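Long-range contacts in phenylalanine--tRNA ligase beta subunit (PDB 2CXI), which joins with the alpha subunit in a tetramer that charges tRNA(Phe) with phenylalanine using ATP, this N-terminal fragment carrying the amino acid-editing domain: residues S87-V93 against R262-Y268; A141-F147 against N230-T236. One frame throughout, in Å; residues are numbered along the deposited sequence.

Overall arrangement
Both interactions belong to one mixed beta sheet of the B3/4 (editing) domain. Strand 103-110 lies between them, pairing antiparallel with strand 231-237 of interaction 2 and with strand 260-267 of interaction 1, so the order runs 140-146, 231-237, 103-110, 260-267, 84-93. Their centres are about 13 Å apart. On one face of the sheet their side chains meet: V89 CG2 touches F147 CZ at 3.5 Å, and V91 CG2 touches F232 CZ at 3.9 Å. Interaction 1 is parallel and reaches the second subunit; interaction 2 is antiparallel and buried, helices 116-133 and 240-255 covering its I142/I144/V235 face. Both lie away from the predicted Mg(2+) ligands D331, D337, E340 and D341.

Interaction 1: residues S87-V93 against R262-Y268; sequences SNVTVYV and RSVRVVY
Strands 89-93 and 262-267, a parallel pair in the mixed sheet of the editing domain, have axes 4.7 Å apart at 22°, with T90 beside R265 and Y92 beside V267. R265 N to V89 O is 3.0 Å, V91 N to R265 O and V267 N to V91 O 2.9 Å, V93 N to V267 O 2.8 Å. At N88 the chain turns a corner: S87 (chi1 p) gives N (2.9 Å) and OG (2.7 Å) to S263 O, and OG accepts from V89 N, an ST turn. On one face valines interdigitate: V264 CG2 meets V91 CG2 (3.8 Å), V266 CG1 meets V93 CG2 (3.6 Å), and V93 CB sits 3.8 Å over the Y268 ring centroid (CH-pi). On the other, facing the second subunit, V267 fills the hollow between T90 (CG2 to CG2, 3.8 Å) and the Y92 ring (V267 CB to Y92 CD1, 3.7 Å). R265 (chi3 p) gives NE and NH2 to T90 OG1, both 3.2 Å; water 1 links its NH2 to Y92 OH. T90 OG1 also hydrogen-bonds G16 O, and Y92 OH S18 N, of the second subunit; R265 salt-bridges E272. Strand 154-159 pairs with 84-93, and 103-110 and 272-275 with 260-267.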
loop_
_atom_site.group_PDB
_atom_site.type_symbol
_atom_site.label_atom_id
_atom_site.label_comp_id
_atom_site.label_asym_id
_atom_site.label_seq_id
_atom_site.Cartn_x
_atom_site.Cartn_y
_atom_site.Cartn_z
ATOM N N SER A 87 -11.037 11.997 -5.429
ATOM C CA SER A 87 -10.037 11.957 -4.394
ATOM C C SER A 87 -9.297 10.607 -4.502
ATOM O O SER A 87 -9.606 9.745 -5.317
ATOM C CB SER A 87 -10.658 12.103 -3.000
ATOM O OG SER A 87 -11.401 10.947 -2.647
ATOM N N ASN A 88 -8.316 10.424 -3.647
ATOM C CA ASN A 88 -7.605 9.160 -3.628
ATOM C C ASN A 88 -8.158 8.333 -2.464
ATOM O O ASN A 88 -7.415 7.604 -1.801
ATOM C CB ASN A 88 -6.107 9.478 -3.419
ATOM C CG ASN A 88 -5.226 8.244 -3.432
ATOM O OD1 ASN A 88 -4.340 8.103 -2.561
ATOM N ND2 ASN A 88 -5.458 7.329 -4.411
ATOM N N VAL A 89 -9.442 8.494 -2.163
ATOM C CA VAL A 89 -9.978 7.905 -0.965
ATOM C C VAL A 89 -10.945 6.760 -1.286
ATOM O O VAL A 89 -11.786 6.852 -2.203
ATOM C CB VAL A 89 -10.637 8.984 -0.061
ATOM C CG1 VAL A 89 -11.343 8.373 1.067
ATOM C CG2 VAL A 89 -9.573 9.958 0.472
ATOM N N THR A 90 -10.800 5.684 -0.515
ATOM C CA THR A 90 -11.729 4.578 -0.490
ATOM C C THR A 90 -12.431 4.453 0.861
ATOM O O THR A 90 -11.803 4.595 1.938
ATOM C CB THR A 90 -10.960 3.266 -0.776
ATOM O OG1 THR A 90 -10.435 3.326 -2.108
ATOM C CG2 THR A 90 -11.905 2.093 -0.827
ATOM N N VAL A 91 -13.728 4.185 0.809
ATOM C CA VAL A 91 -14.487 3.794 2.007
ATOM C C VAL A 91 -15.070 2.400 1.774
ATOM O O VAL A 91 -15.648 2.154 0.744
ATOM C CB VAL A 91 -15.643 4.796 2.331
ATOM C CG1 VAL A 91 -16.437 4.380 3.606
ATOM C CG2 VAL A 91 -15.080 6.200 2.414
ATOM N N TYR A 92 -14.914 1.513 2.755
ATOM C CA TYR A 92 -15.493 0.168 2.677
ATOM C C TYR A 92 -16.767 0.086 3.476
ATOM O O TYR A 92 -16.782 0.470 4.650
ATOM C CB TYR A 92 -14.488 -0.854 3.198
ATOM C CG TYR A 92 -13.230 -0.845 2.372
ATOM C CD1 TYR A 92 -13.164 -1.590 1.175
ATOM C CD2 TYR A 92 -12.105 -0.080 2.758
ATOM C CE1 TYR A 92 -12.004 -1.578 0.400
ATOM C CE2 TYR A 92 -10.930 -0.082 1.983
ATOM C CZ TYR A 92 -10.892 -0.858 0.820
ATOM O OH TYR A 92 -9.769 -0.857 0.010
ATOM N N VAL A 93 -17.836 -0.376 2.825
ATOM C CA VAL A 93 -19.106 -0.668 3.522
ATOM C C VAL A 93 -19.330 -2.164 3.777
ATOM O O VAL A 93 -19.470 -2.960 2.831
ATOM C CB VAL A 93 -20.321 -0.034 2.772
ATOM C CG1 VAL A 93 -21.641 -0.322 3.519
ATOM C CG2 VAL A 93 -20.083 1.445 2.617
ATOM N N ARG A 262 -14.989 16.472 -4.123
ATOM C CA ARG A 262 -14.100 15.376 -4.506
ATOM C C ARG A 262 -14.857 14.102 -4.253
ATOM O O ARG A 262 -15.451 13.948 -3.172
ATOM C CB ARG A 262 -12.832 15.416 -3.650
ATOM C CG ARG A 262 -11.991 16.694 -3.833
ATOM C CD ARG A 262 -11.593 16.875 -5.292
ATOM N NE ARG A 262 -10.818 18.068 -5.595
ATOM C CZ ARG A 262 -11.196 19.015 -6.455
ATOM N NH1 ARG A 262 -12.386 18.947 -7.087
ATOM N NH2 ARG A 262 -10.390 20.037 -6.675
ATOM N N SER A 263 -14.861 13.188 -5.226
ATOM C CA SER A 263 -15.583 11.945 -5.086
ATOM C C SER A 263 -14.739 10.912 -4.351
ATOM O O SER A 263 -13.510 11.008 -4.312
ATOM C CB SER A 263 -16.023 11.387 -6.441
ATOM O OG SER A 263 -14.925 11.027 -7.233
ATOM N N VAL A 264 -15.410 9.934 -3.756
ATOM C CA VAL A 264 -14.704 8.849 -3.109
ATOM C C VAL A 264 -15.234 7.535 -3.709
ATOM O O VAL A 264 -16.355 7.494 -4.272
ATOM C CB VAL A 264 -14.718 8.902 -1.525
ATOM C CG1 VAL A 264 -14.888 10.331 -0.943
ATOM C CG2 VAL A 264 -15.654 7.945 -0.910
ATOM N N ARG A 265 -14.392 6.500 -3.647
ATOM C CA ARG A 265 -14.727 5.143 -4.109
ATOM C C ARG A 265 -15.338 4.392 -2.941
ATOM O O ARG A 265 -14.720 4.260 -1.889
ATOM C CB ARG A 265 -13.417 4.459 -4.582
ATOM C CG ARG A 265 -13.562 3.100 -5.200
ATOM C CD ARG A 265 -12.230 2.610 -5.875
ATOM N NE ARG A 265 -11.397 2.066 -4.851
ATOM C CZ ARG A 265 -11.208 0.774 -4.599
ATOM N NH1 ARG A 265 -11.724 -0.193 -5.352
ATOM N NH2 ARG A 265 -10.443 0.466 -3.575
ATOM N N VAL A 266 -16.569 3.917 -3.102
ATOM C CA VAL A 266 -17.241 3.287 -2.010
ATOM C C VAL A 266 -17.432 1.817 -2.398
ATOM O O VAL A 266 -18.169 1.524 -3.345
ATOM C CB VAL A 266 -18.605 3.909 -1.677
ATOM C CG1 VAL A 266 -19.151 3.334 -0.344
ATOM C CG2 VAL A 266 -18.525 5.462 -1.621
ATOM N N VAL A 267 -16.800 0.947 -1.626
ATOM C CA VAL A 267 -16.696 -0.501 -1.910
ATOM C C VAL A 267 -17.642 -1.320 -1.030
ATOM O O VAL A 267 -17.526 -1.400 0.231
ATOM C CB VAL A 267 -15.192 -0.978 -1.843
ATOM C CG1 VAL A 267 -15.032 -2.485 -2.307
ATOM C CG2 VAL A 267 -14.341 -0.121 -2.695
ATOM N N TYR A 268 -18.612 -1.919 -1.696
ATOM C CA TYR A 268 -19.519 -2.855 -1.086
ATOM C C TYR A 268 -19.063 -4.274 -1.455
ATOM O O TYR A 268 -18.173 -4.426 -2.262
ATOM C CB TYR A 268 -20.934 -2.607 -1.602
ATOM C CG TYR A 268 -21.613 -1.348 -1.058
ATOM C CD1 TYR A 268 -21.221 -0.076 -1.497
ATOM C CD2 TYR A 268 -22.628 -1.444 -0.089
ATOM C CE1 TYR A 268 -21.872 1.105 -1.004
ATOM C CE2 TYR A 268 -23.259 -0.278 0.427
ATOM C CZ TYR A 268 -22.870 0.964 -0.041
ATOM O OH TYR A 268 -23.510 2.081 0.438
HETATM O O HOH W 1 -10.005 -2.018 -2.424
#

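Interaction 2: residues A141-F147 against N230-T236; sequences AIGIFDF and NVFIDVT
F145 (chi1 m) lays its ring beside F232 (chi1 t), with F145 CD1 at the edge of the F232 ring, 4.0 Å from F232 CD1; D234 OD2 lies at the F145 ring's own edge, 3.3 Å from CE1. Strands 141-146 and 231-236 form a regular antiparallel pair in the B3/4 (editing) domain sheet, axes 4.5 Å apart at 158°. A141-T236, G143-D234 and F145-F232 are hydrogen-bonded pairs, I142-V235 and I144-I233 non-hydrogen-bonded. G143 N to D234 O is 2.8 Å, D234 N to G143 O 2.9 Å, F232 N to F145 O 2.7 Å; F145 N to F232 O (2.8 Å) is weak. F147 N to N230 O (2.8 Å) ends the ladder. D234 (chi1 p) swings its carboxylate over G143, where a CB would clash with OD2. Water 2 joins A141 O, D234 OD1 and T236 OG1, the last also bound by R101. I142, I144, V231 and V235, an aliphatic layer, pack against helices 116-133 and 240-255; strand 103-110 pairs with the far edge of 231-236.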
loop_
_atom_site.group_PDB
_atom_site.type_symbol
_atom_site.label_atom_id
_atom_site.label_comp_id
_atom_site.label_asym_id
_atom_site.label_seq_id
_atom_site.Cartn_x
_atom_site.Cartn_y
_atom_site.Cartn_z
ATOM N N ALA A 141 -29.078 9.825 7.975
ATOM C CA ALA A 141 -28.284 10.457 9.047
ATOM C C ALA A 141 -26.991 10.975 8.411
ATOM O O ALA A 141 -26.406 10.286 7.568
ATOM C CB ALA A 141 -27.978 9.430 10.178
ATOM N N ILE A 142 -26.592 12.190 8.758
ATOM C CA ILE A 142 -25.446 12.833 8.110
ATOM C C ILE A 142 -24.404 13.089 9.154
ATOM O O ILE A 142 -24.677 13.714 10.198
ATOM C CB ILE A 142 -25.852 14.183 7.412
ATOM C CG1 ILE A 142 -26.897 13.903 6.324
ATOM C CG2 ILE A 142 -24.583 14.967 6.849
ATOM C CD1 ILE A 142 -27.762 15.171 5.936
ATOM N N GLY A 143 -23.196 12.639 8.858
ATOM C CA GLY A 143 -22.017 13.036 9.654
ATOM C C GLY A 143 -21.079 13.964 8.856
ATOM O O GLY A 143 -20.929 13.826 7.612
ATOM N N ILE A 144 -20.449 14.901 9.568
ATOM C CA ILE A 144 -19.412 15.762 8.968
ATOM C C ILE A 144 -18.168 15.746 9.836
ATOM O O ILE A 144 -18.257 15.758 11.075
ATOM C CB ILE A 144 -19.923 17.192 8.771
ATOM C CG1 ILE A 144 -21.111 17.195 7.806
ATOM C CG2 ILE A 144 -18.852 18.042 8.139
ATOM C CD1 ILE A 144 -21.911 18.504 7.893
ATOM N N PHE A 145 -17.014 15.711 9.173
ATOM C CA PHE A 145 -15.720 15.469 9.818
ATOM C C PHE A 145 -14.635 16.310 9.172
ATOM O O PHE A 145 -14.706 16.610 7.986
ATOM C CB PHE A 145 -15.344 13.969 9.770
ATOM C CG PHE A 145 -16.413 13.066 10.371
ATOM C CD1 PHE A 145 -17.411 12.526 9.560
ATOM C CD2 PHE A 145 -16.484 12.864 11.766
ATOM C CE1 PHE A 145 -18.447 11.731 10.110
ATOM C CE2 PHE A 145 -17.502 12.072 12.326
ATOM C CZ PHE A 145 -18.469 11.493 11.492
ATOM N N ASP A 146 -13.618 16.656 9.952
ATOM C CA ASP A 146 -12.432 17.281 9.390
ATOM C C ASP A 146 -11.535 16.223 8.742
ATOM O O ASP A 146 -10.910 15.376 9.435
ATOM C CB ASP A 146 -11.673 18.025 10.507
ATOM C CG ASP A 146 -10.586 18.965 9.966
ATOM O OD1 ASP A 146 -9.933 18.657 8.942
ATOM O OD2 ASP A 146 -10.389 20.074 10.494
ATOM N N PHE A 147 -11.470 16.263 7.415
ATOM C CA PHE A 147 -10.745 15.251 6.635
ATOM C C PHE A 147 -9.244 15.172 6.980
ATOM O O PHE A 147 -8.633 14.074 6.972
ATOM C CB PHE A 147 -10.941 15.479 5.138
ATOM C CG PHE A 147 -10.178 14.484 4.274
ATOM C CD1 PHE A 147 -10.549 13.154 4.257
ATOM C CD2 PHE A 147 -9.063 14.889 3.531
ATOM C CE1 PHE A 147 -9.836 12.184 3.470
ATOM C CE2 PHE A 147 -8.340 13.942 2.739
ATOM C CZ PHE A 147 -8.767 12.586 2.715
ATOM N N ASN A 230 -11.090 21.127 4.951
ATOM C CA ASN A 230 -11.445 19.976 4.112
ATOM C C ASN A 230 -12.358 19.086 4.922
ATOM O O ASN A 230 -11.988 18.647 5.999
ATOM C CB ASN A 230 -10.183 19.179 3.711
ATOM C CG ASN A 230 -9.161 20.044 2.983
ATOM O OD1 ASN A 230 -9.484 20.684 1.987
ATOM N ND2 ASN A 230 -7.931 20.096 3.508
ATOM N N VAL A 231 -13.580 18.898 4.442
ATOM C CA VAL A 231 -14.601 18.170 5.191
ATOM C C VAL A 231 -14.846 16.808 4.546
ATOM O O VAL A 231 -14.879 16.680 3.312
ATOM C CB VAL A 231 -15.941 18.992 5.328
ATOM C CG1 VAL A 231 -16.359 19.544 4.047
ATOM C CG2 VAL A 231 -17.062 18.127 5.739
ATOM N N PHE A 232 -15.006 15.802 5.399
ATOM C CA PHE A 232 -15.361 14.461 4.971
ATOM C C PHE A 232 -16.825 14.260 5.434
ATOM O O PHE A 232 -17.166 14.473 6.619
ATOM C CB PHE A 232 -14.400 13.422 5.598
ATOM C CG PHE A 232 -14.786 11.976 5.310
ATOM C CD1 PHE A 232 -15.428 11.191 6.297
ATOM C CD2 PHE A 232 -14.512 11.401 4.056
ATOM C CE1 PHE A 232 -15.800 9.855 6.031
ATOM C CE2 PHE A 232 -14.894 10.053 3.792
ATOM C CZ PHE A 232 -15.524 9.299 4.773
ATOM N N ILE A 233 -17.690 13.904 4.504
ATOM C CA ILE A 233 -19.146 13.772 4.848
ATOM C C ILE A 233 -19.595 12.333 4.677
ATOM O O ILE A 233 -19.259 11.709 3.665
ATOM C CB ILE A 233 -20.008 14.700 3.953
ATOM C CG1 ILE A 233 -19.599 16.198 4.079
ATOM C CG2 ILE A 233 -21.565 14.516 4.263
ATOM C CD1 ILE A 233 -19.937 16.988 2.784
ATOM N N ASP A 234 -20.339 11.788 5.644
ATOM C CA ASP A 234 -20.930 10.451 5.461
ATOM C C ASP A 234 -22.448 10.577 5.554
ATOM O O ASP A 234 -22.955 11.396 6.348
ATOM C CB ASP A 234 -20.384 9.409 6.456
ATOM C CG ASP A 234 -21.116 9.414 7.825
ATOM O OD1 ASP A 234 -21.860 8.440 8.144
ATOM O OD2 ASP A 234 -21.025 10.359 8.633
ATOM N N VAL A 235 -23.162 9.797 4.749
ATOM C CA VAL A 235 -24.612 9.725 4.880
ATOM C C VAL A 235 -24.998 8.277 4.859
ATOM O O VAL A 235 -24.575 7.545 3.960
ATOM C CB VAL A 235 -25.332 10.406 3.707
ATOM C CG1 VAL A 235 -26.849 10.564 4.047
ATOM C CG2 VAL A 235 -24.665 11.772 3.326
ATOM N N THR A 236 -25.765 7.866 5.867
ATOM C CA THR A 236 -26.207 6.484 5.972
ATOM C C THR A 236 -27.732 6.365 5.990
ATOM O O THR A 236 -28.438 7.320 6.385
ATOM C CB THR A 236 -25.640 5.797 7.221
ATOM O OG1 THR A 236 -25.947 6.588 8.383
ATOM C CG2 THR A 236 -24.057 5.699 7.164
HETATM O O HOH W 2 -24.407 8.661 9.003
HETATM O O HOH W 3 -9.196 20.724 7.218
#